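Local coordinates for putative uncharacterized protein (Aeropyrum pernix, PDB 3P1Z) that is uncharacterised but probably belongs to the tRNA-intron endonucleases, the enzymes that bind precursor tRNA and cut out its introns, at residues L108-G113 and Y117-L122. Sequence-based numbering, arbitrary orientation.
Sequences LVYEHG and YEVLVL
Tyr110 and Tyr117, like Leu108 and Val119, form hydrogen-bonded pairs of an antiparallel beta hairpin, four N-H...O=C bonds in all, with Val119 N to Leu108 O at 2.8 Å nearly straight (179°). Between them Val109 and Glu118 make the non-hydrogen-bonded pair, where Val109 CA lies 3.4 Å from Tyr117 O; beta-branched valine suits this extended backbone. On the face shared by the tyrosines, CG of Tyr110 sits between its own backbone N and carbonyl carbon (chi1 88°), which leans the ring across toward the partner strand. Tyr117 CB then rests over that ring, 3.8 Å from its centroid, a CH-pi contact; the two rings are nearly parallel (15°) but slid apart, with little overlap. Val119 CG2 meets the ring edge at Tyr110 CE2, 4.1 Å away. A serine in place of Tyr110 would probably leave Tyr117 CB and Val119 CG2 without their aromatic partner and open a gap on this face of the hairpin. Farther along, Leu108 and Val121 pack against Val88 of helix 83-95, whereas Glu118, on the other face, salt-bridges Arg104. Backbone bonds thus set the register, while aliphatic side chains join hairpin to helix within the probable catalytic domain and the tyrosines meet aromatic side chains of another chain.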
# COMPACT_ATOMS: atom_id res chain seq x y z
N LEU A 108 -9.50 -13.83 20.82
CA LEU A 108 -9.23 -15.18 21.22
C LEU A 108 -8.09 -15.08 22.20
O LEU A 108 -7.15 -14.34 21.97
CB LEU A 108 -8.79 -16.00 20.00
CG LEU A 108 -9.82 -16.50 18.98
CD1 LEU A 108 -9.16 -17.35 17.90
CD2 LEU A 108 -10.92 -17.30 19.67
N VAL A 109 -8.15 -15.81 23.31
CA VAL A 109 -7.08 -15.71 24.30
C VAL A 109 -6.41 -17.05 24.59
O VAL A 109 -7.10 -18.05 24.81
CB VAL A 109 -7.58 -15.10 25.60
CG1 VAL A 109 -6.41 -14.79 26.51
CG2 VAL A 109 -8.36 -13.84 25.31
N TYR A 110 -5.08 -17.05 24.60
CA TYR A 110 -4.32 -18.30 24.79
C TYR A 110 -2.96 -18.13 25.47
O TYR A 110 -2.21 -17.20 25.17
CB TYR A 110 -4.16 -19.04 23.45
CG TYR A 110 -2.95 -18.66 22.62
CD1 TYR A 110 -1.70 -19.19 22.89
CD2 TYR A 110 -3.06 -17.79 21.54
CE1 TYR A 110 -0.59 -18.86 22.13
CE2 TYR A 110 -1.95 -17.45 20.76
CZ TYR A 110 -0.72 -17.99 21.06
OH TYR A 110 0.39 -17.68 20.30
N GLU A 111 -2.63 -19.06 26.37
CA GLU A 111 -1.40 -18.95 27.15
C GLU A 111 -0.32 -19.89 26.63
O GLU A 111 -0.60 -20.98 26.15
CB GLU A 111 -1.71 -19.20 28.62
CG GLU A 111 -3.14 -18.79 28.94
CD GLU A 111 -3.34 -18.31 30.36
OE1 GLU A 111 -4.23 -17.44 30.57
OE2 GLU A 111 -2.64 -18.80 31.27
N HIS A 112 0.93 -19.46 26.72
CA HIS A 112 2.02 -20.26 26.19
C HIS A 112 3.39 -19.67 26.54
O HIS A 112 3.67 -18.50 26.27
CB HIS A 112 1.89 -20.43 24.68
CG HIS A 112 3.08 -21.09 24.05
ND1 HIS A 112 3.37 -22.43 24.25
CD2 HIS A 112 4.05 -20.61 23.25
CE1 HIS A 112 4.47 -22.73 23.58
NE2 HIS A 112 4.90 -21.65 22.96
N GLY A 113 4.23 -20.51 27.14
CA GLY A 113 5.53 -20.07 27.61
C GLY A 113 5.44 -18.95 28.63
O GLY A 113 6.22 -18.01 28.61
N TYR A 117 -1.70 -14.50 25.36
CA TYR A 117 -1.72 -13.87 24.05
C TYR A 117 -3.14 -13.55 23.62
O TYR A 117 -4.00 -14.42 23.60
CB TYR A 117 -1.07 -14.81 23.05
CG TYR A 117 0.44 -14.83 23.09
CD1 TYR A 117 1.18 -13.95 22.30
CD2 TYR A 117 1.14 -15.72 23.89
CE1 TYR A 117 2.56 -13.95 22.32
CE2 TYR A 117 2.52 -15.74 23.91
CZ TYR A 117 3.23 -14.85 23.13
OH TYR A 117 4.61 -14.85 23.14
N GLU A 118 -3.40 -12.31 23.27
CA GLU A 118 -4.75 -11.92 22.90
C GLU A 118 -4.79 -11.66 21.40
O GLU A 118 -4.13 -10.75 20.91
CB GLU A 118 -5.17 -10.67 23.67
CG GLU A 118 -6.47 -10.06 23.20
CD GLU A 118 -6.91 -8.90 24.09
OE1 GLU A 118 -7.32 -7.85 23.54
OE2 GLU A 118 -6.82 -9.03 25.33
N VAL A 119 -5.57 -12.46 20.68
CA VAL A 119 -5.59 -12.35 19.22
C VAL A 119 -6.87 -11.73 18.73
O VAL A 119 -7.96 -12.21 19.03
CB VAL A 119 -5.36 -13.70 18.51
CG1 VAL A 119 -5.20 -13.49 16.99
CG2 VAL A 119 -4.14 -14.44 19.07
N LEU A 120 -6.74 -10.67 17.95
CA LEU A 120 -7.89 -10.05 17.33
C LEU A 120 -7.98 -10.58 15.93
O LEU A 120 -6.98 -10.57 15.21
CB LEU A 120 -7.74 -8.53 17.32
CG LEU A 120 -8.85 -7.72 16.68
CD1 LEU A 120 -10.12 -7.78 17.50
CD2 LEU A 120 -8.41 -6.28 16.53
N VAL A 121 -9.16 -11.05 15.54
CA VAL A 121 -9.40 -11.62 14.22
C VAL A 121 -10.04 -10.57 13.32
O VAL A 121 -11.08 -10.04 13.65
CB VAL A 121 -10.33 -12.86 14.27
CG1 VAL A 121 -10.43 -13.53 12.90
CG2 VAL A 121 -9.84 -13.85 15.30
N LEU A 122 -9.40 -10.29 12.19
CA LEU A 122 -9.91 -9.32 11.23
C LEU A 122 -10.01 -9.96 9.86
O LEU A 122 -9.23 -10.84 9.54
CB LEU A 122 -8.98 -8.10 11.16
CG LEU A 122 -8.63 -7.44 12.49
CD1 LEU A 122 -7.41 -6.54 12.33
CD2 LEU A 122 -9.82 -6.66 13.01